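Local structure of cytochrome C549 (Arthrospira maxima, 1F1C) at residues Arg6-Asn11 / Asp65-Leu70; Lys26-Phe31 / Ala114-Leu119; Lys75-Tyr80 / His90-Ser95. The protein binds one heme c covalently and, as an extrinsic lumenal subunit of photosystem II, probably helps to stabilise the oxygen-evolving complex. One frame throughout, in Å; residues are numbered along the deposited sequence.

Contact 1 (Arg6-Asn11 / Asp65-Leu70)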
loop_
_atom_site.group_PDB
_atom_site.type_symbol
_atom_site.label_atom_id
_atom_site.label_comp_id
_atom_site.label_asym_id
_atom_site.label_seq_id
_atom_site.Cartn_x
_atom_site.Cartn_y
_atom_site.Cartn_z
ATOM N N ARG A 6 -3.073 20.391 24.981
ATOM C CA ARG A 6 -4.088 19.416 24.612
ATOM C C ARG A 6 -5.287 20.025 23.891
ATOM O O ARG A 6 -6.343 19.403 23.807
ATOM C CB ARG A 6 -4.541 18.656 25.861
ATOM C CG ARG A 6 -3.438 17.778 26.454
ATOM C CD ARG A 6 -3.573 17.606 27.957
ATOM N NE ARG A 6 -4.866 17.056 28.342
ATOM C CZ ARG A 6 -5.720 17.663 29.163
ATOM N NH1 ARG A 6 -5.421 18.846 29.691
ATOM N NH2 ARG A 6 -6.878 17.088 29.456
ATOM N N THR A 7 -5.113 21.238 23.372
ATOM C CA THR A 7 -6.164 21.922 22.624
ATOM C C THR A 7 -5.793 21.805 21.145
ATOM O O THR A 7 -4.757 22.323 20.730
ATOM C CB THR A 7 -6.247 23.427 22.981
ATOM O OG1 THR A 7 -6.541 23.590 24.376
ATOM C CG2 THR A 7 -7.342 24.099 22.175
ATOM N N PHE A 8 -6.623 21.125 20.355
ATOM C CA PHE A 8 -6.336 20.964 18.937
ATOM C C PHE A 8 -7.502 21.424 18.090
ATOM O O PHE A 8 -8.618 21.569 18.583
ATOM C CB PHE A 8 -6.065 19.497 18.594
ATOM C CG PHE A 8 -5.246 18.779 19.611
ATOM C CD1 PHE A 8 -5.858 18.138 20.679
ATOM C CD2 PHE A 8 -3.856 18.763 19.521
ATOM C CE1 PHE A 8 -5.100 17.491 21.648
ATOM C CE2 PHE A 8 -3.085 18.118 20.487
ATOM C CZ PHE A 8 -3.707 17.481 21.554
ATOM N N PRO A 9 -7.255 21.668 16.798
ATOM C CA PRO A 9 -8.336 22.101 15.917
ATOM C C PRO A 9 -9.113 20.817 15.644
ATOM O O PRO A 9 -8.531 19.837 15.175
ATOM C CB PRO A 9 -7.604 22.581 14.663
ATOM C CG PRO A 9 -6.176 22.749 15.093
ATOM C CD PRO A 9 -5.970 21.657 16.084
ATOM N N ILE A 10 -10.407 20.800 15.944
ATOM C CA ILE A 10 -11.192 19.594 15.718
ATOM C C ILE A 10 -11.594 19.466 14.252
ATOM O O ILE A 10 -11.749 18.360 13.738
ATOM C CB ILE A 10 -12.467 19.568 16.583
ATOM C CG1 ILE A 10 -13.262 18.301 16.260
ATOM C CG2 ILE A 10 -13.299 20.812 16.326
ATOM C CD1 ILE A 10 -14.661 18.291 16.807
ATOM N N ASN A 11 -11.761 20.602 13.585
ATOM C CA ASN A 11 -12.140 20.609 12.179
ATOM C C ASN A 11 -11.380 21.704 11.458
ATOM O O ASN A 11 -10.560 22.397 12.060
ATOM C CB ASN A 11 -13.642 20.856 12.021
ATOM C CG ASN A 11 -14.100 22.101 12.752
ATOM O OD1 ASN A 11 -13.324 23.045 12.949
ATOM N ND2 ASN A 11 -15.365 22.116 13.154
ATOM N N ASP A 65 -4.457 18.638 9.026
ATOM C CA ASP A 65 -3.998 19.264 10.261
ATOM C C ASP A 65 -5.050 19.522 11.339
ATOM O O ASP A 65 -4.875 20.404 12.175
ATOM C CB ASP A 65 -3.257 20.573 9.948
ATOM C CG ASP A 65 -4.100 21.548 9.139
ATOM O OD1 ASP A 65 -5.325 21.324 8.998
ATOM O OD2 ASP A 65 -3.534 22.554 8.648
ATOM N N ASN A 66 -6.137 18.760 11.316
ATOM C CA ASN A 66 -7.185 18.870 12.333
ATOM C C ASN A 66 -7.753 17.474 12.574
ATOM O O ASN A 66 -7.717 16.618 11.692
ATOM C CB ASN A 66 -8.307 19.836 11.913
ATOM C CG ASN A 66 -8.961 19.452 10.603
ATOM O OD1 ASN A 66 -8.487 19.815 9.534
ATOM N ND2 ASN A 66 -10.048 18.708 10.682
ATOM N N ILE A 67 -8.262 17.244 13.777
ATOM C CA ILE A 67 -8.808 15.944 14.148
ATOM C C ILE A 67 -9.762 15.315 13.133
ATOM O O ILE A 67 -9.636 14.132 12.806
ATOM C CB ILE A 67 -9.506 16.048 15.517
ATOM C CG1 ILE A 67 -8.458 16.409 16.580
ATOM C CG2 ILE A 67 -10.236 14.742 15.840
ATOM C CD1 ILE A 67 -9.045 16.883 17.906
ATOM N N ALA A 68 -10.715 16.097 12.632
ATOM C CA ALA A 68 -11.676 15.571 11.660
ATOM C C ALA A 68 -10.987 15.082 10.395
ATOM O O ALA A 68 -11.309 14.007 9.873
ATOM C CB ALA A 68 -12.723 16.640 11.298
ATOM N N ALA A 69 -10.042 15.878 9.904
ATOM C CA ALA A 69 -9.324 15.537 8.689
ATOM C C ALA A 69 -8.505 14.281 8.886
ATOM O O ALA A 69 -8.450 13.430 7.998
ATOM C CB ALA A 69 -8.433 16.687 8.276
ATOM N N LEU A 70 -7.880 14.154 10.052
ATOM C CA LEU A 70 -7.066 12.978 10.330
ATOM C C LEU A 70 -7.959 11.747 10.462
ATOM O O LEU A 70 -7.634 10.667 9.956
ATOM C CB LEU A 70 -6.244 13.186 11.601
ATOM C CG LEU A 70 -5.058 14.134 11.370
ATOM C CD1 LEU A 70 -4.301 14.346 12.671
ATOM C CD2 LEU A 70 -4.140 13.545 10.296
#
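Strand 7-9 and the turn that follows it meet the first turn of helix 67-75, with P9 and I10 lending their backbone carbonyls to I67 and A68. I67 N donates to P9 O over 3.0 Å, with an angle of 158° at the hydrogen, and A68 N donates to I10 O over 2.7 Å at 148°. These two amides come right after N66, which holds the N-cap position, so no preceding turn of helix can supply them with acceptors. The helix's own pattern begins with L70 N to N66 O, and the carbonyls of P9 and I10 provide for the start.

The first-turn donors are thus satisfied from a distance in sequence, by an extended segment more than fifty residues away. That segment belongs to a small antiparallel hairpin, strands 7-9 and 16-18, which F8 joins through backbone bonds to A17. The partial positive charge at a helix start would probably favour carbonyl oxygens in this place.

Apolar side chains close in around the two bonds. CG1 of I67 lies beside the backbone N (chi1 -64°), near the carbonyl of P9, and I67 CD1 reaches F8 CB at 4.0 Å. The F8 ring itself leads off to L118 on helix 107-124 and to L19. P9 approaches N66 with CB to CB at 3.9 Å, while P9 CG lies 4.0 Å from D65 O. On the outer side the methyl CB of A68 sits close against I10 O, at 3.1 Å, and 4.1 Å from N11 CA; the side-chain amide of N11 is bonded to D15 through ND2.

Contact 2 (Lys26-Phe31 / Ala114-Leu119)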
loop_
_atom_site.group_PDB
_atom_site.type_symbol
_atom_site.label_atom_id
_atom_site.label_comp_id
_atom_site.label_asym_id
_atom_site.label_seq_id
_atom_site.Cartn_x
_atom_site.Cartn_y
_atom_site.Cartn_z
ATOM N N LYS A 26 -4.316 6.515 24.814
ATOM C CA LYS A 26 -4.939 5.481 23.994
ATOM C C LYS A 26 -4.624 5.680 22.518
ATOM O O LYS A 26 -4.474 4.711 21.777
ATOM C CB LYS A 26 -6.454 5.481 24.186
ATOM C CG LYS A 26 -6.918 4.981 25.544
ATOM C CD LYS A 26 -8.439 4.957 25.611
ATOM C CE LYS A 26 -8.926 4.440 26.949
ATOM N NZ LYS A 26 -10.418 4.404 27.037
ATOM N N GLY A 27 -4.527 6.936 22.093
ATOM C CA GLY A 27 -4.214 7.208 20.702
ATOM C C GLY A 27 -2.825 6.677 20.390
ATOM O O GLY A 27 -2.588 6.084 19.337
ATOM N N GLN A 28 -1.902 6.894 21.321
ATOM C CA GLN A 28 -0.530 6.433 21.172
ATOM C C GLN A 28 -0.516 4.927 20.947
ATOM O O GLN A 28 0.130 4.437 20.024
ATOM C CB GLN A 28 0.281 6.781 22.427
ATOM C CG GLN A 28 1.764 6.452 22.315
ATOM C CD GLN A 28 2.537 6.800 23.572
ATOM O OE1 GLN A 28 2.153 6.406 24.671
ATOM N NE2 GLN A 28 3.630 7.537 23.417
ATOM N N GLN A 29 -1.233 4.201 21.798
ATOM C CA GLN A 29 -1.314 2.750 21.691
ATOM C C GLN A 29 -1.759 2.340 20.308
ATOM O O GLN A 29 -1.080 1.568 19.634
ATOM C CB GLN A 29 -2.304 2.187 22.709
ATOM C CG GLN A 29 -1.780 2.145 24.124
ATOM C CD GLN A 29 -2.893 1.998 25.136
ATOM O OE1 GLN A 29 -3.794 1.165 24.975
ATOM N NE2 GLN A 29 -2.841 2.809 26.194
ATOM N N VAL A 30 -2.913 2.847 19.881
ATOM C CA VAL A 30 -3.406 2.487 18.564
ATOM C C VAL A 30 -2.337 2.832 17.544
ATOM O O VAL A 30 -2.039 2.044 16.640
ATOM C CB VAL A 30 -4.716 3.235 18.211
ATOM C CG1 VAL A 30 -5.135 2.908 16.790
ATOM C CG2 VAL A 30 -5.819 2.818 19.166
ATOM N N PHE A 31 -1.735 4.003 17.706
ATOM C CA PHE A 31 -0.711 4.421 16.771
ATOM C C PHE A 31 0.467 3.457 16.762
ATOM O O PHE A 31 0.860 2.964 15.707
ATOM C CB PHE A 31 -0.233 5.837 17.099
ATOM C CG PHE A 31 0.737 6.397 16.091
ATOM C CD1 PHE A 31 2.098 6.111 16.182
ATOM C CD2 PHE A 31 0.282 7.183 15.032
ATOM C CE1 PHE A 31 3.001 6.601 15.228
ATOM C CE2 PHE A 31 1.170 7.677 14.077
ATOM C CZ PHE A 31 2.532 7.386 14.172
ATOM N N ALA A 114 -5.721 10.675 16.241
ATOM C CA ALA A 114 -5.646 11.997 15.625
ATOM C C ALA A 114 -5.087 13.020 16.616
ATOM O O ALA A 114 -4.260 13.864 16.264
ATOM C CB ALA A 114 -7.035 12.426 15.143
ATOM N N GLY A 115 -5.550 12.942 17.861
ATOM C CA GLY A 115 -5.066 13.854 18.873
ATOM C C GLY A 115 -3.604 13.572 19.159
ATOM O O GLY A 115 -2.805 14.494 19.337
ATOM N N TYR A 116 -3.254 12.290 19.212
ATOM C CA TYR A 116 -1.874 11.886 19.473
ATOM C C TYR A 116 -0.944 12.451 18.400
ATOM O O TYR A 116 0.045 13.123 18.707
ATOM C CB TYR A 116 -1.753 10.354 19.489
ATOM C CG TYR A 116 -0.325 9.876 19.572
ATOM C CD1 TYR A 116 0.431 10.080 20.722
ATOM C CD2 TYR A 116 0.286 9.257 18.482
ATOM C CE1 TYR A 116 1.762 9.685 20.787
ATOM C CE2 TYR A 116 1.612 8.855 18.538
ATOM C CZ TYR A 116 2.345 9.074 19.693
ATOM O OH TYR A 116 3.664 8.688 19.750
ATOM N N ILE A 117 -1.263 12.166 17.140
ATOM C CA ILE A 117 -0.458 12.650 16.029
ATOM C C ILE A 117 -0.233 14.156 16.123
ATOM O O ILE A 117 0.899 14.616 16.001
ATOM C CB ILE A 117 -1.121 12.316 14.661
ATOM C CG1 ILE A 117 -1.072 10.795 14.409
ATOM C CG2 ILE A 117 -0.424 13.109 13.541
ATOM C CD1 ILE A 117 -1.793 10.309 13.122
ATOM N N LEU A 118 -1.305 14.914 16.352
ATOM C CA LEU A 118 -1.222 16.376 16.444
ATOM C C LEU A 118 -0.484 16.859 17.689
ATOM O O LEU A 118 -0.000 17.994 17.737
ATOM C CB LEU A 118 -2.628 17.000 16.426
ATOM C CG LEU A 118 -3.555 16.723 15.234
ATOM C CD1 LEU A 118 -4.921 17.333 15.530
ATOM C CD2 LEU A 118 -2.976 17.293 13.952
ATOM N N LEU A 119 -0.402 16.005 18.701
ATOM C CA LEU A 119 0.276 16.372 19.931
ATOM C C LEU A 119 1.798 16.327 19.816
ATOM O O LEU A 119 2.475 17.241 20.261
ATOM C CB LEU A 119 -0.153 15.446 21.066
ATOM C CG LEU A 119 0.541 15.685 22.415
ATOM C CD1 LEU A 119 0.137 17.033 22.989
ATOM C CD2 LEU A 119 0.156 14.566 23.375
#
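Y116 is the hub of this helix crossing, meeting G27, Q28 and F31 of the partner helix. The first kind of interaction is CH-pi: Q28 CA stands 3.7 Å from the centroid of the Y116 ring, over the middle of its face. Q28 CG, anti to its backbone N (chi1 -175°), comes to 3.6 Å from Y116 CE1. The second kind is aromatic. F31 and Y116 have their centroids 5.2 Å apart and planes inclined by 54°, an oblique pairing, with Y116 CE2 over a face of the F31 ring. Aliphatic packing is the third, F31 CE2 touching I117 CG1 at 3.9 Å. Backbone proximity adds to these, since G27 has no side chain and its C lies 3.9 Å from Y116 CB, where the axes of the two segments pass at 8.1 Å and 93°.

A near-perpendicular pairing of N- and C-terminal helices through glycine and aromatic residues is a hallmark of the cytochrome c fold. F31 also nears C35 and H39, and I117 touches the heme. With no hydrogen bond between the segments, their hold on each other rests on shape and on buried apolar and aromatic surface.

Contact 3 (Lys75-Tyr80 / His90-Ser95). With HEC (heme c), chain C.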
loop_
_atom_site.group_PDB
_atom_site.type_symbol
_atom_site.label_atom_id
_atom_site.label_comp_id
_atom_site.label_asym_id
_atom_site.label_seq_id
_atom_site.Cartn_x
_atom_site.Cartn_y
_atom_site.Cartn_z
ATOM N N LYS A 75 -10.192 6.644 7.833
ATOM C CA LYS A 75 -11.404 6.013 7.331
ATOM C C LYS A 75 -11.347 5.909 5.802
ATOM O O LYS A 75 -11.856 4.951 5.213
ATOM C CB LYS A 75 -12.632 6.835 7.732
ATOM C CG LYS A 75 -12.930 6.825 9.223
ATOM C CD LYS A 75 -13.911 7.918 9.622
ATOM C CE LYS A 75 -15.257 7.774 8.938
ATOM N NZ LYS A 75 -15.942 6.513 9.328
ATOM N N ASN A 76 -10.708 6.887 5.166
ATOM C CA ASN A 76 -10.641 6.910 3.713
ATOM C C ASN A 76 -9.325 7.490 3.198
ATOM O O ASN A 76 -9.280 8.610 2.686
ATOM C CB ASN A 76 -11.807 7.738 3.178
ATOM C CG ASN A 76 -12.022 7.550 1.697
ATOM O OD1 ASN A 76 -12.658 8.378 1.049
ATOM N ND2 ASN A 76 -11.506 6.453 1.151
ATOM N N PRO A 77 -8.234 6.725 3.320
ATOM C CA PRO A 77 -6.902 7.151 2.871
ATOM C C PRO A 77 -6.807 7.568 1.395
ATOM O O PRO A 77 -7.344 6.899 0.511
ATOM C CB PRO A 77 -6.036 5.932 3.176
ATOM C CG PRO A 77 -6.701 5.333 4.369
ATOM C CD PRO A 77 -8.165 5.422 4.006
ATOM N N THR A 78 -6.119 8.679 1.140
ATOM C CA THR A 78 -5.925 9.170 -0.224
ATOM C C THR A 78 -4.485 9.675 -0.392
ATOM O O THR A 78 -3.834 10.042 0.589
ATOM C CB THR A 78 -6.858 10.344 -0.552
ATOM O OG1 THR A 78 -6.388 11.511 0.132
ATOM C CG2 THR A 78 -8.285 10.040 -0.131
ATOM N N THR A 79 -3.993 9.699 -1.631
ATOM C CA THR A 79 -2.637 10.173 -1.891
ATOM C C THR A 79 -2.474 11.571 -1.330
ATOM O O THR A 79 -3.446 12.211 -0.956
ATOM C CB THR A 79 -2.319 10.210 -3.401
ATOM O OG1 THR A 79 -3.434 10.765 -4.110
ATOM C CG2 THR A 79 -2.016 8.809 -3.916
ATOM N N TYR A 80 -1.244 12.051 -1.275
ATOM C CA TYR A 80 -1.000 13.380 -0.738
ATOM C C TYR A 80 -1.828 14.439 -1.464
ATOM O O TYR A 80 -2.400 15.326 -0.839
ATOM C CB TYR A 80 0.480 13.719 -0.835
ATOM C CG TYR A 80 0.876 14.913 -0.006
ATOM C CD1 TYR A 80 0.643 14.938 1.372
ATOM C CD2 TYR A 80 1.509 16.009 -0.590
ATOM C CE1 TYR A 80 1.034 16.026 2.149
ATOM C CE2 TYR A 80 1.905 17.100 0.181
ATOM C CZ TYR A 80 1.666 17.101 1.546
ATOM O OH TYR A 80 2.075 18.179 2.293
ATOM N N HIS A 90 -3.341 1.192 1.893
ATOM C CA HIS A 90 -3.009 1.894 3.132
ATOM C C HIS A 90 -3.997 1.503 4.216
ATOM O O HIS A 90 -5.187 1.347 3.951
ATOM C CB HIS A 90 -3.040 3.417 2.942
ATOM C CG HIS A 90 -2.621 4.191 4.163
ATOM N ND1 HIS A 90 -3.422 4.318 5.281
ATOM C CD2 HIS A 90 -1.487 4.879 4.441
ATOM C CE1 HIS A 90 -2.798 5.053 6.189
ATOM N NE2 HIS A 90 -1.616 5.409 5.710
ATOM N N PRO A 91 -3.506 1.323 5.452
ATOM C CA PRO A 91 -4.377 0.948 6.565
ATOM C C PRO A 91 -5.621 1.831 6.648
ATOM O O PRO A 91 -5.541 3.056 6.559
ATOM C CB PRO A 91 -3.460 1.094 7.772
ATOM C CG PRO A 91 -2.151 0.618 7.221
ATOM C CD PRO A 91 -2.095 1.341 5.879
ATOM N N SER A 92 -6.770 1.181 6.806
ATOM C CA SER A 92 -8.071 1.838 6.895
ATOM C C SER A 92 -9.051 0.770 7.355
ATOM O O SER A 92 -8.676 -0.392 7.502
ATOM C CB SER A 92 -8.514 2.366 5.527
ATOM O OG SER A 92 -8.811 1.295 4.641
ATOM N N LEU A 93 -10.305 1.157 7.566
ATOM C CA LEU A 93 -11.323 0.218 8.020
ATOM C C LEU A 93 -11.813 -0.696 6.905
ATOM O O LEU A 93 -12.379 -1.750 7.168
ATOM C CB LEU A 93 -12.497 0.976 8.652
ATOM C CG LEU A 93 -12.121 1.638 9.984
ATOM C CD1 LEU A 93 -13.205 2.597 10.436
ATOM C CD2 LEU A 93 -11.879 0.555 11.025
ATOM N N LYS A 94 -11.584 -0.297 5.661
ATOM C CA LYS A 94 -11.992 -1.109 4.523
ATOM C C LYS A 94 -10.754 -1.832 4.012
ATOM O O LYS A 94 -10.760 -2.443 2.945
ATOM C CB LYS A 94 -12.571 -0.218 3.421
ATOM C CG LYS A 94 -11.563 0.735 2.803
ATOM C CD LYS A 94 -12.222 1.692 1.819
ATOM C CE LYS A 94 -13.143 2.679 2.524
ATOM N NZ LYS A 94 -13.668 3.707 1.582
ATOM N N SER A 95 -9.697 -1.764 4.808
ATOM C CA SER A 95 -8.412 -2.365 4.475
ATOM C C SER A 95 -7.952 -3.350 5.555
ATOM O O SER A 95 -6.845 -3.892 5.489
ATOM C CB SER A 95 -7.384 -1.238 4.314
ATOM O OG SER A 95 -6.086 -1.728 4.068
HETATM FE FE HEC C . 0.140 6.090 6.829
HETATM C CHA HEC C . 0.377 8.699 4.666
HETATM C CHB HEC C . -1.601 8.149 9.065
HETATM C CHC HEC C . -0.354 3.500 8.984
HETATM C CHD HEC C . 2.224 4.242 4.912
HETATM N NA HEC C . -0.528 7.966 6.824
HETATM C C1A HEC C . -0.352 8.900 5.839
HETATM C C2A HEC C . -0.909 10.158 6.260
HETATM C C3A HEC C . -1.454 10.009 7.468
HETATM C C4A HEC C . -1.181 8.666 7.840
HETATM C CMA HEC C . -2.369 10.962 8.220
HETATM C CAA HEC C . -0.927 11.425 5.474
HETATM C CBA HEC C . 0.384 12.117 5.750
HETATM C CGA HEC C . 0.409 13.506 5.181
HETATM O O1A HEC C . -0.572 13.886 4.513
HETATM O O2A HEC C . 1.406 14.216 5.398
HETATM N NB HEC C . -0.784 5.861 8.594
HETATM C C1B HEC C . -1.430 6.828 9.399
HETATM C C2B HEC C . -2.028 6.245 10.553
HETATM C C3B HEC C . -1.797 4.920 10.464
HETATM C C4B HEC C . -0.975 4.691 9.297
HETATM C CMB HEC C . -2.763 6.949 11.683
HETATM C CAB HEC C . -2.305 3.955 11.333
HETATM C CBB HEC C . -3.689 3.723 11.456
HETATM N NC HEC C . 0.821 4.290 6.939
HETATM C C1C HEC C . 0.536 3.344 7.909
HETATM C C2C HEC C . 1.234 2.127 7.666
HETATM C C3C HEC C . 1.917 2.284 6.495
HETATM C C4C HEC C . 1.688 3.668 6.072
HETATM C CMC HEC C . 1.276 0.904 8.580
HETATM C CAC HEC C . 2.793 1.323 5.926
HETATM C CBC HEC C . 2.334 0.026 5.543
HETATM N ND HEC C . 1.049 6.380 5.116
HETATM C C1D HEC C . 1.845 5.492 4.427
HETATM C C2D HEC C . 2.308 6.049 3.202
HETATM C C3D HEC C . 1.790 7.292 3.136
HETATM C C4D HEC C . 1.031 7.513 4.338
HETATM C CMD HEC C . 3.376 5.442 2.263
HETATM C CAD HEC C . 1.900 8.271 1.963
HETATM C CBD HEC C . 0.797 8.062 0.926
HETATM C CGD HEC C . 0.847 9.082 -0.208
HETATM O O1D HEC C . 0.594 10.276 0.032
HETATM O O2D HEC C . 1.148 8.687 -1.352
#
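P77 wedges against H90, P91 and S92, and this is where the two segments press hardest. P77 CD and S92 CB are only 3.4 Å apart, tighter than usual for two carbons, and P77 CG lies 3.6 Å from H90 ND1. The imidazole, its CG anti to the backbone N (chi1 -176°), crosses the proline at about a right angle. Two bonds then fix its rotation: ND1 donates to P91 O over 2.8 Å, the acceptor lying near the ring plane, and NE2 binds the heme iron at 2.2 Å. Y73 meets the same ring edge-to-face, and L89 of the second subunit packs on H90.

Away from the proline the contact slackens. K75 CG comes no nearer to L93 CD1 than 4.4 Å, and its amino group is in a salt bridge with E107. The K94 chain, bent at chi3, passes CE near K75 O, and NZ ends 3.5 Å from N76 ND2, with E85 as a long, weak ion-pair partner.

Beyond P77 the loop reaches the heme carboxylates. Y80 N lies 2.9 Å from heme O1D, and Y80 turns its ring edge, through CD1 at 3.5 Å, to heme O1A. An alanine at Y80 would probably leave A56 O without its hydroxyl partner and the O1A carboxylate freer to turn, the ring edge beside it being gone. An axial histidine steadied by a carbonyl on ND1, working with H39 across the iron, makes this the bis-histidine heme site characteristic of the PsbV cytochromes.

In the fold
Along the chain the segments come in the order 6-11, 26-31, 65-70, 75-80, 90-95 and 114-119, so contacts 1 and 2 interlock while contact 3 falls within the span between the two halves of contact 2. Contacts 1 and 2 have centres about 12 Å apart and touch through L70 and F8 packing on L118. Contact 3 lies about 18 Å from contact 1 and 17 Å from contact 2, centre to centre, touching neither. Helix 67-75 joins contact 1, at its start, to contact 3, at its end. Contacts 2 and 3 sit on opposite sides of the chain's centre, both bordering the heme, which is thus held between helix packing and the ligand loop.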